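Local structure of SusD superfamily protein (Bacteroides fragilis NCTC 9343, 3NQP) at residues 48-53 against 68-73; 52-57 against 317-322; 42-47 against 446-451. The protein probably binds glycans at the bacterial outer membrane for uptake, like other members of the SusD family. All coordinates share one frame; numbering follows the deposited sequence.

Contact 1 (48-53 against 68-73)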
ATOM      1  N   GLU A  48      -5.213  -3.421  -0.294  1.00 11.47           N
ATOM      2  CA  GLU A  48      -6.293  -3.251   0.728  1.00 13.24           C
ATOM      3  C   GLU A  48      -7.432  -4.251   0.616  1.00 10.98           C
ATOM      4  O   GLU A  48      -7.884  -4.790   1.617  1.00 10.79           O
ATOM      5  CB  GLU A  48      -6.986  -1.879   0.599  1.00 13.26           C
ATOM      6  CG  GLU A  48      -6.234  -0.719   1.009  1.00 18.12           C
ATOM      7  CD  GLU A  48      -6.132  -0.503   2.494  1.00 17.16           C
ATOM      8  OE1 GLU A  48      -7.024  -0.873   3.291  1.00 13.60           O
ATOM      9  OE2 GLU A  48      -5.144   0.134   2.840  1.00 18.36           O
ATOM     10  N   LEU A  49      -7.948  -4.451  -0.603  1.00 12.46           N
ATOM     11  CA  LEU A  49      -9.292  -5.046  -0.716  1.00 11.00           C
ATOM     12  C   LEU A  49      -9.476  -6.442  -0.143  1.00 12.32           C
ATOM     13  O   LEU A  49     -10.551  -6.757   0.345  1.00 12.79           O
ATOM     14  CB  LEU A  49      -9.814  -5.011  -2.145  1.00 10.71           C
ATOM     15  CG  LEU A  49     -10.146  -3.653  -2.790  1.00 14.53           C
ATOM     16  CD1 LEU A  49     -10.680  -3.917  -4.210  1.00 11.28           C
ATOM     17  CD2 LEU A  49     -11.111  -2.741  -1.959  1.00 14.17           C
ATOM     18  N   ARG A  50      -8.477  -7.301  -0.269  1.00 13.59           N
ATOM     19  CA  ARG A  50      -8.577  -8.672   0.265  1.00 13.76           C
ATOM     20  C   ARG A  50      -8.306  -8.741   1.772  1.00 16.25           C
ATOM     21  O   ARG A  50      -8.281  -9.832   2.346  1.00 15.95           O
ATOM     22  CB  ARG A  50      -7.607  -9.593  -0.480  1.00 14.40           C
ATOM     23  CG  ARG A  50      -7.990  -9.825  -1.917  1.00  8.95           C
ATOM     24  CD  ARG A  50      -7.092 -10.917  -2.548  1.00 13.68           C
ATOM     25  NE  ARG A  50      -7.465 -12.228  -2.008  1.00  8.40           N
ATOM     26  CZ  ARG A  50      -6.996 -13.411  -2.376  1.00 13.82           C
ATOM     27  NH1 ARG A  50      -6.050 -13.535  -3.291  1.00 11.24           N
ATOM     28  NH2 ARG A  50      -7.487 -14.497  -1.792  1.00  9.68           N
ATOM     29  N   GLY A  51      -8.081  -7.582   2.388  1.00 13.80           N
ATOM     30  CA  GLY A  51      -7.720  -7.493   3.810  1.00 14.76           C
ATOM     31  C   GLY A  51      -8.765  -7.834   4.871  1.00 12.88           C
ATOM     32  O   GLY A  51      -8.447  -7.754   6.025  1.00 13.52           O
ATOM     33  N   GLY A  52      -9.998  -8.202   4.510  1.00 10.46           N
ATOM     34  CA  GLY A  52     -10.940  -8.741   5.497  1.00 12.20           C
ATOM     35  C   GLY A  52     -11.674  -7.672   6.279  1.00 12.26           C
ATOM     36  O   GLY A  52     -12.298  -7.953   7.300  1.00 13.87           O
ATOM     37  N   ARG A  53     -11.604  -6.434   5.833  1.00 10.57           N
ATOM     38  CA  ARG A  53     -12.283  -5.368   6.573  1.00 11.34           C
ATOM     39  C   ARG A  53     -13.162  -4.433   5.774  1.00 13.91           C
ATOM     40  O   ARG A  53     -13.577  -3.359   6.287  1.00 10.78           O
ATOM     41  CB  ARG A  53     -11.284  -4.568   7.407  1.00 15.98           C
ATOM     42  CG  ARG A  53     -10.104  -4.058   6.681  1.00 12.68           C
ATOM     43  CD  ARG A  53      -9.167  -3.315   7.705  1.00 13.20           C
ATOM     44  NE  ARG A  53      -8.128  -2.655   6.958  1.00  8.99           N
ATOM     45  CZ  ARG A  53      -7.193  -1.848   7.447  1.00 16.47           C
ATOM     46  NH1 ARG A  53      -7.136  -1.567   8.741  1.00 13.10           N
ATOM     47  NH2 ARG A  53      -6.280  -1.330   6.604  1.00 14.96           N
ATOM     48  N   GLY A  68     -16.713  -6.461  -5.294  1.00 13.03           N
ATOM     49  CA  GLY A  68     -17.200  -7.331  -4.180  1.00 14.96           C
ATOM     50  C   GLY A  68     -16.576  -8.725  -4.223  1.00 13.69           C
ATOM     51  O   GLY A  68     -16.292  -9.330  -3.184  1.00 11.96           O
ATOM     52  N   ASP A  69     -16.355  -9.265  -5.415  1.00 13.98           N
ATOM     53  CA  ASP A  69     -15.701 -10.581  -5.511  1.00 16.15           C
ATOM     54  C   ASP A  69     -14.277 -10.616  -4.912  1.00 14.37           C
ATOM     55  O   ASP A  69     -13.892 -11.622  -4.275  1.00 16.18           O
ATOM     56  CB  ASP A  69     -15.647 -11.082  -6.944  1.00 15.02           C
ATOM     57  CG  ASP A  69     -17.019 -11.515  -7.473  1.00 22.53           C
ATOM     58  OD1 ASP A  69     -17.800 -12.189  -6.757  1.00 14.39           O
ATOM     59  OD2 ASP A  69     -17.285 -11.181  -8.639  1.00 14.85           O
ATOM     60  N   ILE A  70     -13.486  -9.577  -5.145  1.00 12.75           N
ATOM     61  CA  ILE A  70     -12.130  -9.503  -4.519  1.00 13.42           C
ATOM     62  C   ILE A  70     -12.268  -9.524  -2.990  1.00 12.47           C
ATOM     63  O   ILE A  70     -11.600 -10.295  -2.285  1.00 11.89           O
ATOM     64  CB  ILE A  70     -11.294  -8.248  -4.966  1.00 12.93           C
ATOM     65  CG1 ILE A  70     -11.011  -8.270  -6.471  1.00 12.19           C
ATOM     66  CG2 ILE A  70      -9.913  -8.171  -4.214  1.00  7.85           C
ATOM     67  CD1 ILE A  70     -10.312  -7.053  -6.998  1.00 11.12           C
ATOM     68  N   ILE A  71     -13.166  -8.686  -2.492  1.00 13.17           N
ATOM     69  CA  ILE A  71     -13.389  -8.514  -1.078  1.00 11.13           C
ATOM     70  C   ILE A  71     -13.817  -9.829  -0.443  1.00 12.44           C
ATOM     71  O   ILE A  71     -13.348 -10.148   0.633  1.00  8.84           O
ATOM     72  CB  ILE A  71     -14.431  -7.408  -0.816  1.00 11.02           C
ATOM     73  CG1 ILE A  71     -13.847  -6.043  -1.194  1.00 13.44           C
ATOM     74  CG2 ILE A  71     -14.876  -7.492   0.653  1.00  9.98           C
ATOM     75  CD1 ILE A  71     -14.843  -4.922  -1.484  1.00 10.34           C
ATOM     76  N   LEU A  72     -14.670 -10.603  -1.139  1.00 13.69           N
ATOM     77  CA  LEU A  72     -15.191 -11.879  -0.670  1.00 15.00           C
ATOM     78  C   LEU A  72     -14.221 -13.038  -0.901  1.00 15.17           C
ATOM     79  O   LEU A  72     -14.516 -14.171  -0.569  1.00 14.52           O
ATOM     80  CB  LEU A  72     -16.562 -12.188  -1.322  1.00 13.13           C
ATOM     81  CG  LEU A  72     -17.715 -11.248  -0.896  1.00 14.28           C
ATOM     82  CD1 LEU A  72     -18.959 -11.348  -1.803  1.00 19.72           C
ATOM     83  CD2 LEU A  72     -18.074 -11.477   0.593  1.00 17.24           C
ATOM     84  N   GLN A  73     -13.059 -12.768  -1.467  1.00 12.56           N
ATOM     85  CA  GLN A  73     -12.131 -13.840  -1.780  1.00 12.73           C
ATOM     86  C   GLN A  73     -12.679 -14.835  -2.837  1.00 13.30           C
ATOM     87  O   GLN A  73     -12.238 -15.979  -2.877  1.00 14.58           O
ATOM     88  CB  GLN A  73     -11.694 -14.618  -0.514  1.00 14.94           C
ATOM     89  CG  GLN A  73     -11.477 -13.736   0.766  1.00 11.94           C
ATOM     90  CD  GLN A  73     -10.274 -12.831   0.692  1.00 15.79           C
ATOM     91  OE1 GLN A  73      -9.367 -13.094  -0.085  1.00 14.00           O
ATOM     92  NE2 GLN A  73     -10.249 -11.763   1.520  1.00 10.33           N
TER
HETATM   93  O   HOH W   1     -11.623  -8.848   2.160  1.00 18.19           O
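Gln73 OE1 is gripped by two nitrogens of one guanidinium. Arg50 NE gives it a bond of 2.8 Å, and Arg50 NH2 reaches the same Gln73 OE1 at 2.9 Å. Both bonds lie in the guanidinium plane, so the arginine meets the amide side-on with its NE edge. The amide plane is turned 39° from that of the guanidinium. The other half of the amide works in the opposite direction: Gln73 NE2 donates to the backbone Arg50 O at 2.9 Å. Gln73 therefore holds both the side chain and the carbonyl of Arg50. Its chain bends at chi2 (-70°), which brings CD back toward the arginine. Arg50 NH2 has a further acceptor in Lys491 O, and the arginine side chain also touches Trp453 and Trp494.

Gln73 follows the short helix 68-71 and, with positive phi, completes a Schellman motif; Gln73 N bonds back to Ile70 O. The partner segment makes a type I beta turn from Glu48 to Gly51, where the chain leaves helix 39-48. The contact joins this turn to the C-terminal end of the short helix.

Next to the polar pair, Ile70 CG2 presses on Arg50 CG at 3.4 Å, the two side chains crossing at about a right angle. The same methyl lies 3.8 Å from Leu49 CB. Ile71 CG1 lies against the carbonyl oxygen of Leu49. One water joins the backbones here: it donates to Leu49 O and to Ile71 O, the latter at 2.6 Å, and accepts from Gly52 N.

Contact 2 (52-57 against 317-322). With EDO (1,2-ethanediol), chain E.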
ATOM      1  N   GLY A  52      -9.998  -8.202   4.510  1.00 10.46           N
ATOM      2  CA  GLY A  52     -10.940  -8.741   5.497  1.00 12.20           C
ATOM      3  C   GLY A  52     -11.674  -7.672   6.279  1.00 12.26           C
ATOM      4  O   GLY A  52     -12.298  -7.953   7.300  1.00 13.87           O
ATOM      5  N   ARG A  53     -11.604  -6.434   5.833  1.00 10.57           N
ATOM      6  CA  ARG A  53     -12.283  -5.368   6.573  1.00 11.34           C
ATOM      7  C   ARG A  53     -13.162  -4.433   5.774  1.00 13.91           C
ATOM      8  O   ARG A  53     -13.577  -3.359   6.287  1.00 10.78           O
ATOM      9  CB  ARG A  53     -11.284  -4.568   7.407  1.00 15.98           C
ATOM     10  CG  ARG A  53     -10.104  -4.058   6.681  1.00 12.68           C
ATOM     11  CD  ARG A  53      -9.167  -3.315   7.705  1.00 13.20           C
ATOM     12  NE  ARG A  53      -8.128  -2.655   6.958  1.00  8.99           N
ATOM     13  CZ  ARG A  53      -7.193  -1.848   7.447  1.00 16.47           C
ATOM     14  NH1 ARG A  53      -7.136  -1.567   8.741  1.00 13.10           N
ATOM     15  NH2 ARG A  53      -6.280  -1.330   6.604  1.00 14.96           N
ATOM     16  N   PHE A  54     -13.518  -4.846   4.556  1.00 12.38           N
ATOM     17  CA  PHE A  54     -14.431  -4.097   3.717  1.00 12.74           C
ATOM     18  C   PHE A  54     -15.831  -4.730   3.792  1.00 14.66           C
ATOM     19  O   PHE A  54     -15.958  -5.907   4.044  1.00 12.69           O
ATOM     20  CB  PHE A  54     -13.915  -4.087   2.288  1.00 11.19           C
ATOM     21  CG  PHE A  54     -12.853  -3.053   2.043  1.00 13.55           C
ATOM     22  CD1 PHE A  54     -13.183  -1.758   1.756  1.00 16.01           C
ATOM     23  CD2 PHE A  54     -11.544  -3.360   2.182  1.00 14.83           C
ATOM     24  CE1 PHE A  54     -12.219  -0.796   1.563  1.00 18.85           C
ATOM     25  CE2 PHE A  54     -10.568  -2.408   1.992  1.00 18.20           C
ATOM     26  CZ  PHE A  54     -10.909  -1.119   1.695  1.00 17.94           C
ATOM     27  N   ILE A  55     -16.877  -3.927   3.673  1.00 14.77           N
ATOM     28  CA  ILE A  55     -18.205  -4.493   3.582  1.00 15.99           C
ATOM     29  C   ILE A  55     -18.501  -4.828   2.103  1.00 14.97           C
ATOM     30  O   ILE A  55     -17.821  -4.330   1.188  1.00 13.35           O
ATOM     31  CB  ILE A  55     -19.261  -3.557   4.169  1.00 14.54           C
ATOM     32  CG1 ILE A  55     -19.401  -2.291   3.340  1.00 20.18           C
ATOM     33  CG2 ILE A  55     -18.951  -3.183   5.633  1.00 19.94           C
ATOM     34  CD1 ILE A  55     -20.716  -2.191   2.664  1.00 25.79           C
ATOM     35  N   THR A  56     -19.538  -5.635   1.888  1.00 14.40           N
ATOM     36  CA  THR A  56     -20.071  -5.874   0.547  1.00 16.53           C
ATOM     37  C   THR A  56     -21.580  -5.658   0.573  1.00 15.67           C
ATOM     38  O   THR A  56     -22.156  -5.420   1.631  1.00 14.99           O
ATOM     39  CB  THR A  56     -19.748  -7.316   0.031  1.00 18.06           C
ATOM     40  OG1 THR A  56     -20.334  -8.262   0.910  1.00 18.16           O
ATOM     41  CG2 THR A  56     -18.262  -7.535  -0.001  1.00 17.31           C
ATOM     42  N   GLY A  57     -22.189  -5.703  -0.603  1.00 18.03           N
ATOM     43  CA  GLY A  57     -23.599  -5.349  -0.776  1.00 17.69           C
ATOM     44  C   GLY A  57     -23.733  -3.846  -0.880  1.00 17.28           C
ATOM     45  O   GLY A  57     -22.900  -3.166  -1.475  1.00 22.76           O
ATOM     46  N   TYR A 317     -16.717   2.049  -1.763  1.00 11.75           N
ATOM     47  CA  TYR A 317     -15.761   1.320  -0.943  1.00 10.55           C
ATOM     48  C   TYR A 317     -16.003   1.788   0.490  1.00 13.25           C
ATOM     49  O   TYR A 317     -16.060   3.017   0.738  1.00 10.89           O
ATOM     50  CB  TYR A 317     -14.273   1.648  -1.317  1.00  9.55           C
ATOM     51  CG  TYR A 317     -13.925   1.225  -2.722  1.00 12.21           C
ATOM     52  CD1 TYR A 317     -14.178   2.069  -3.797  1.00 13.57           C
ATOM     53  CD2 TYR A 317     -13.417  -0.031  -2.994  1.00 12.45           C
ATOM     54  CE1 TYR A 317     -13.934   1.688  -5.095  1.00 10.17           C
ATOM     55  CE2 TYR A 317     -13.156  -0.416  -4.287  1.00 14.43           C
ATOM     56  CZ  TYR A 317     -13.400   0.451  -5.342  1.00 13.48           C
ATOM     57  OH  TYR A 317     -13.185   0.066  -6.638  1.00 15.91           O
ATOM     58  N   GLU A 318     -16.183   0.850   1.411  1.00  8.79           N
ATOM     59  CA  GLU A 318     -16.465   1.187   2.803  1.00 10.85           C
ATOM     60  C   GLU A 318     -15.906   0.164   3.780  1.00 11.97           C
ATOM     61  O   GLU A 318     -16.208  -1.021   3.698  1.00  9.56           O
ATOM     62  CB  GLU A 318     -17.966   1.266   3.088  1.00 11.15           C
ATOM     63  CG  GLU A 318     -18.330   1.863   4.533  1.00  8.16           C
ATOM     64  CD  GLU A 318     -19.844   1.969   4.737  1.00 10.89           C
ATOM     65  OE1 GLU A 318     -20.588   1.638   3.795  1.00 12.33           O
ATOM     66  OE2 GLU A 318     -20.276   2.449   5.817  1.00 12.88           O
ATOM     67  N   TYR A 319     -15.191   0.654   4.778  1.00 11.44           N
ATOM     68  CA  TYR A 319     -14.708  -0.219   5.833  1.00 12.44           C
ATOM     69  C   TYR A 319     -15.817  -0.632   6.759  1.00 11.54           C
ATOM     70  O   TYR A 319     -16.708   0.161   7.096  1.00 10.96           O
ATOM     71  CB  TYR A 319     -13.613   0.454   6.632  1.00 10.83           C
ATOM     72  CG  TYR A 319     -12.353   0.636   5.832  1.00 11.55           C
ATOM     73  CD1 TYR A 319     -11.441  -0.392   5.718  1.00 10.58           C
ATOM     74  CD2 TYR A 319     -12.086   1.825   5.184  1.00  9.15           C
ATOM     75  CE1 TYR A 319     -10.276  -0.246   4.944  1.00  7.05           C
ATOM     76  CE2 TYR A 319     -10.883   2.000   4.429  1.00  8.67           C
ATOM     77  CZ  TYR A 319     -10.013   0.930   4.315  1.00 14.21           C
ATOM     78  OH  TYR A 319      -8.857   1.034   3.578  1.00 12.54           O
ATOM     79  N   ASN A 320     -15.744  -1.880   7.214  1.00 11.72           N
ATOM     80  CA  ASN A 320     -16.642  -2.368   8.264  1.00 12.23           C
ATOM     81  C   ASN A 320     -16.467  -1.388   9.412  1.00 12.03           C
ATOM     82  O   ASN A 320     -15.351  -0.944   9.688  1.00 10.48           O
ATOM     83  CB  ASN A 320     -16.167  -3.746   8.685  1.00 14.20           C
ATOM     84  CG  ASN A 320     -17.064  -4.410   9.662  1.00 18.41           C
ATOM     85  OD1 ASN A 320     -17.171  -3.982  10.819  1.00 14.32           O
ATOM     86  ND2 ASN A 320     -17.721  -5.495   9.222  1.00 15.32           N
ATOM     87  N   LYS A 321     -17.550  -1.058  10.088  1.00 10.59           N
ATOM     88  CA  LYS A 321     -17.499  -0.015  11.113  1.00 13.42           C
ATOM     89  C   LYS A 321     -16.637  -0.374  12.347  1.00 13.55           C
ATOM     90  O   LYS A 321     -16.226   0.507  13.110  1.00 14.58           O
ATOM     91  CB  LYS A 321     -18.925   0.318  11.551  1.00 13.91           C
ATOM     92  CG  LYS A 321     -19.635  -0.783  12.331  1.00 12.81           C
ATOM     93  CD  LYS A 321     -21.052  -0.326  12.797  1.00 20.06           C
ATOM     94  CE  LYS A 321     -22.060  -0.422  11.594  1.00 20.73           C
ATOM     95  NZ  LYS A 321     -23.446  -0.032  11.965  1.00 20.16           N
ATOM     96  N   ALA A 322     -16.385  -1.657  12.542  1.00 12.42           N
ATOM     97  CA  ALA A 322     -15.407  -2.117  13.542  1.00 11.94           C
ATOM     98  C   ALA A 322     -14.003  -1.571  13.316  1.00  9.99           C
ATOM     99  O   ALA A 322     -13.215  -1.483  14.266  1.00 10.43           O
ATOM    100  CB  ALA A 322     -15.370  -3.662  13.612  1.00 14.59           C
TER
HETATM  101  C1  EDO E1005     -26.774  -0.470  11.055  1.00 21.95           C
HETATM  102  O1  EDO E1005     -26.149   0.217  12.139  1.00 29.31           O
HETATM  103  C2  EDO E1005     -26.318   0.037   9.681  1.00 19.42           C
HETATM  104  O2  EDO E1005     -24.971  -0.353   9.358  1.00 15.12           O
HETATM  105  O   HOH W   2     -16.899  -6.589   6.626  1.00 20.81           O
HETATM  106  O   HOH W   3     -16.540  -1.883   0.399  1.00  8.40           O
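The side chains of Phe54 and Tyr319 run side by side, pointing the same way, and their rings meet obliquely, planes 32° apart and centroids 4.4 Å apart. Tyr319 CD1 sits over one face of the Phe54 ring, displaced toward the rim. Phe54 CE1 lies over a face of the tyrosine ring in the same offset manner. The edge of the Phe54 ring has Glu318 N in its plane. The closest ring approach is Phe54 CZ to Tyr319 CE1, 3.4 Å.

The backbones of these two residues form a single beta bridge between loops far apart in the sequence. Asn320 N donates to Arg53 O at 2.8 Å, and Ile55 N donates to Glu318 O at 3.0 Å. The second bond runs nearly along the C=O axis.

Arg53 lies beside Tyr319, its guanidinium plane 81° from the ring, with NE 3.8 Å from Tyr319 CE1. The guanidinium also donates through NH1 to Asp443 O, while Tyr319 OH bonds Glu48 OE1.

Ile55 packs across the backbone of the other loop. Its CG1 lies between the backbone N and the carbonyl carbon (chi1 67°) and meets Glu318 CB, while CG2 touches Asn320 CA at 3.6 Å. The Glu318 carboxylate bonds Ser60 OG through OE2. One water joins Phe54 O to Asn320 ND2, and another links Ile55 O to Glu318 N.

Asn320 is the N-cap of helix 321-325: its OD1 accepts from Ala322 N at 3.0 Å, in the carbonyl plane and on a lone pair.

Contact 3 (42-47 against 446-451)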
ATOM      1  N   HIS A  42      -2.142  -0.656  -7.166  1.00 10.67           N
ATOM      2  CA  HIS A  42      -1.077  -1.068  -6.258  1.00 12.20           C
ATOM      3  C   HIS A  42      -1.549  -0.999  -4.791  1.00 11.52           C
ATOM      4  O   HIS A  42      -1.359  -1.943  -3.997  1.00 11.20           O
ATOM      5  CB  HIS A  42       0.183  -0.226  -6.473  1.00 11.00           C
ATOM      6  CG  HIS A  42       1.175  -0.363  -5.374  1.00 10.73           C
ATOM      7  ND1 HIS A  42       2.001  -1.457  -5.254  1.00  9.63           N
ATOM      8  CD2 HIS A  42       1.449   0.434  -4.310  1.00 13.66           C
ATOM      9  CE1 HIS A  42       2.749  -1.328  -4.167  1.00 12.50           C
ATOM     10  NE2 HIS A  42       2.417  -0.194  -3.563  1.00 13.51           N
ATOM     11  N   THR A  43      -2.158   0.127  -4.434  1.00 10.34           N
ATOM     12  CA  THR A  43      -2.485   0.429  -3.068  1.00  9.10           C
ATOM     13  C   THR A  43      -3.844  -0.176  -2.711  1.00  9.74           C
ATOM     14  O   THR A  43      -3.967  -0.927  -1.715  1.00 10.44           O
ATOM     15  CB  THR A  43      -2.483   1.953  -2.845  1.00 10.86           C
ATOM     16  OG1 THR A  43      -1.130   2.439  -2.939  1.00  9.22           O
ATOM     17  CG2 THR A  43      -3.120   2.333  -1.513  1.00  8.33           C
ATOM     18  N   ILE A  44      -4.846   0.096  -3.521  1.00  9.98           N
ATOM     19  CA  ILE A  44      -6.230  -0.315  -3.160  1.00 10.52           C
ATOM     20  C   ILE A  44      -6.496  -1.759  -3.657  1.00  9.80           C
ATOM     21  O   ILE A  44      -6.716  -2.657  -2.854  1.00 12.11           O
ATOM     22  CB  ILE A  44      -7.294   0.612  -3.678  1.00 11.99           C
ATOM     23  CG1 ILE A  44      -7.065   2.076  -3.209  1.00 13.52           C
ATOM     24  CG2 ILE A  44      -8.685   0.100  -3.266  1.00  9.27           C
ATOM     25  CD1 ILE A  44      -7.170   2.360  -1.705  1.00  8.71           C
ATOM     26  N   THR A  45      -6.465  -2.011  -4.955  1.00  9.93           N
ATOM     27  CA  THR A  45      -6.837  -3.349  -5.463  1.00 10.60           C
ATOM     28  C   THR A  45      -5.989  -4.470  -4.863  1.00  9.44           C
ATOM     29  O   THR A  45      -6.541  -5.429  -4.330  1.00  9.72           O
ATOM     30  CB  THR A  45      -6.853  -3.406  -7.009  1.00  8.71           C
ATOM     31  OG1 THR A  45      -7.506  -2.217  -7.464  1.00 13.29           O
ATOM     32  CG2 THR A  45      -7.579  -4.680  -7.526  1.00  9.95           C
ATOM     33  N   PHE A  46      -4.678  -4.297  -4.901  1.00  9.24           N
ATOM     34  CA  PHE A  46      -3.725  -5.305  -4.440  1.00 11.51           C
ATOM     35  C   PHE A  46      -3.502  -5.229  -2.897  1.00 12.77           C
ATOM     36  O   PHE A  46      -3.533  -6.235  -2.212  1.00 12.88           O
ATOM     37  CB  PHE A  46      -2.390  -5.096  -5.115  1.00 10.51           C
ATOM     38  CG  PHE A  46      -2.345  -5.405  -6.586  1.00 12.01           C
ATOM     39  CD1 PHE A  46      -3.293  -6.211  -7.222  1.00 15.14           C
ATOM     40  CD2 PHE A  46      -1.259  -4.984  -7.325  1.00 10.02           C
ATOM     41  CE1 PHE A  46      -3.164  -6.523  -8.592  1.00 10.92           C
ATOM     42  CE2 PHE A  46      -1.121  -5.321  -8.704  1.00 15.79           C
ATOM     43  CZ  PHE A  46      -2.096  -6.062  -9.330  1.00 15.96           C
ATOM     44  N   GLY A  47      -3.330  -4.025  -2.361  1.00 14.04           N
ATOM     45  CA  GLY A  47      -2.906  -3.857  -0.976  1.00 11.85           C
ATOM     46  C   GLY A  47      -4.018  -3.917   0.048  1.00 11.06           C
ATOM     47  O   GLY A  47      -3.775  -4.364   1.169  1.00 10.80           O
ATOM     48  N   PHE A 446      -2.176   2.689   8.658  1.00  7.84           N
ATOM     49  CA  PHE A 446      -2.111   2.619   7.198  1.00 10.88           C
ATOM     50  C   PHE A 446      -3.442   2.304   6.471  1.00 10.49           C
ATOM     51  O   PHE A 446      -3.471   1.709   5.398  1.00  9.30           O
ATOM     52  CB  PHE A 446      -1.072   1.594   6.811  1.00  4.18           C
ATOM     53  CG  PHE A 446       0.281   1.927   7.242  1.00 11.46           C
ATOM     54  CD1 PHE A 446       0.928   3.053   6.739  1.00 16.54           C
ATOM     55  CD2 PHE A 446       0.958   1.132   8.168  1.00 17.37           C
ATOM     56  CE1 PHE A 446       2.195   3.378   7.170  1.00  8.98           C
ATOM     57  CE2 PHE A 446       2.234   1.460   8.573  1.00 15.14           C
ATOM     58  CZ  PHE A 446       2.843   2.591   8.074  1.00 11.25           C
ATOM     59  N   ILE A 447      -4.532   2.745   7.053  1.00  9.19           N
ATOM     60  CA  ILE A 447      -5.828   2.731   6.371  1.00  9.96           C
ATOM     61  C   ILE A 447      -5.692   3.460   5.034  1.00  8.91           C
ATOM     62  O   ILE A 447      -5.241   4.600   4.978  1.00 12.10           O
ATOM     63  CB  ILE A 447      -6.941   3.344   7.258  1.00 10.56           C
ATOM     64  CG1 ILE A 447      -7.261   2.374   8.420  1.00 13.39           C
ATOM     65  CG2 ILE A 447      -8.236   3.595   6.427  1.00 11.39           C
ATOM     66  CD1 ILE A 447      -8.244   2.877   9.428  1.00 14.98           C
ATOM     67  N   GLN A 448      -6.041   2.750   3.959  1.00  9.20           N
ATOM     68  CA  GLN A 448      -6.067   3.285   2.625  1.00 11.62           C
ATOM     69  C   GLN A 448      -4.653   3.490   2.061  1.00  9.36           C
ATOM     70  O   GLN A 448      -4.485   4.264   1.150  1.00  9.70           O
ATOM     71  CB  GLN A 448      -6.870   4.589   2.560  1.00 13.22           C
ATOM     72  CG  GLN A 448      -7.470   4.855   1.202  1.00 15.41           C
ATOM     73  CD  GLN A 448      -8.176   6.180   1.141  1.00 10.25           C
ATOM     74  OE1 GLN A 448      -7.548   7.230   1.269  1.00 10.39           O
ATOM     75  NE2 GLN A 448      -9.496   6.139   0.896  1.00 12.30           N
ATOM     76  N   GLU A 449      -3.673   2.783   2.642  1.00 10.25           N
ATOM     77  CA  GLU A 449      -2.252   2.861   2.264  1.00  6.93           C
ATOM     78  C   GLU A 449      -1.677   1.472   1.915  1.00  9.70           C
ATOM     79  O   GLU A 449      -0.470   1.306   1.785  1.00 10.74           O
ATOM     80  CB  GLU A 449      -1.458   3.555   3.366  1.00  7.30           C
ATOM     81  CG  GLU A 449      -1.603   5.054   3.413  1.00  5.26           C
ATOM     82  CD  GLU A 449      -0.729   5.641   4.479  1.00 10.80           C
ATOM     83  OE1 GLU A 449      -1.199   5.663   5.669  1.00 13.86           O
ATOM     84  OE2 GLU A 449       0.430   6.041   4.141  1.00 13.02           O
ATOM     85  N   GLY A 450      -2.556   0.503   1.669  1.00  9.63           N
ATOM     86  CA  GLY A 450      -2.196  -0.669   0.871  1.00 11.16           C
ATOM     87  C   GLY A 450      -1.329  -1.726   1.551  1.00 10.95           C
ATOM     88  O   GLY A 450      -0.517  -2.386   0.891  1.00 11.88           O
ATOM     89  N   GLN A 451      -1.479  -1.885   2.860  1.00 10.13           N
ATOM     90  CA  GLN A 451      -0.667  -2.851   3.571  1.00 10.69           C
ATOM     91  C   GLN A 451      -1.341  -4.176   4.014  1.00 12.54           C
ATOM     92  O   GLN A 451      -0.665  -5.238   4.086  1.00  9.54           O
ATOM     93  CB  GLN A 451      -0.075  -2.197   4.804  1.00 10.72           C
ATOM     94  CG  GLN A 451       0.791  -0.959   4.526  1.00 11.68           C
ATOM     95  CD  GLN A 451       2.003  -1.271   3.714  1.00  9.97           C
ATOM     96  OE1 GLN A 451       2.861  -2.071   4.109  1.00 12.03           O
ATOM     97  NE2 GLN A 451       2.077  -0.666   2.524  1.00 15.33           N
TER
HETATM   98  O   HOH W   4       0.723  -1.712  -1.337  1.00 23.97           O
HETATM   99  O   HOH W   5       0.477   0.976  -1.331  1.00 10.37           O
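Gln448 CG meets Ile44 CD1 at 3.8 Å, the first touch across the contact as the loop is followed from Phe446. The two side chains cross obliquely. The glutamine CG stands anti to its backbone N (chi1 -153°), and the chain runs on extended to CD. Beyond this contact the side chain also touches Asn280 and Phe283. The carbonyl Gln448 O faces Thr43 CG2 at 3.6 Å. The same methyl lies near the carbonyl carbon of Glu449 and the backbone N of Gly450, so Thr43 packs against a run of loop backbone.

Glu449 closes a type II beta turn that starts at Phe446, with Glu449 N bonded to Phe446 O. The turn follows helix 431-445, and the loop then leads into helix 452-458. The contact is thus a helix-to-loop packing, made on the face of helix 39-48 that carries Thr43, Ile44 and Gly47. That helix has a wider, pi-type turn over residues 42-47. The carboxylate of Glu449 is directed elsewhere, to salt bridges with Lys360 and Arg381. Its carbonyl is tied back to the helix by a water, which lies 2.7 Å from Thr43 OG1 and donates to Glu449 O.

Gly450 comes closest to the helix. Gly450 CA lies 3.1 Å from Thr43 O, and Gly450 O lies 3.4 Å from Gly47 CA in a CA-H...O contact. Two glycines facing each other allow the backbones to come this near, with 3.8 Å between Gly47 CA and Gly450 CA. A second water lies 2.6 Å from Gly450 O.

Gln451 passes the end of the segment 42-47 with its backbone, Gln451 C lying 3.7 Å from Gly47 O. Its side-chain NE2 makes a weak bond back to Glu449 O, and OE1 accepts from Lys442 NZ.

How the contacts relate
After helix 21-37 the chain enters helix 39-48, the helical side of contact 3. The turn leaving it opens contact 1, which closes a short loop at helix 68-71. Gly52 and Arg53 belong to contacts 1 and 2 alike. Contact 2 starts inside the loop of contact 1 but closes only at 317-322, so these two cross. Contact 3 closes the widest loop, at 446-451, and encloses both others. Contacts 2 and 3 tie the N-terminal family region to the SusD family region. Glu48, in segment 48-53, reaches both other contacts through its carboxylate, OE1 toward contact 2 and OE2 to Gly450 N of contact 3.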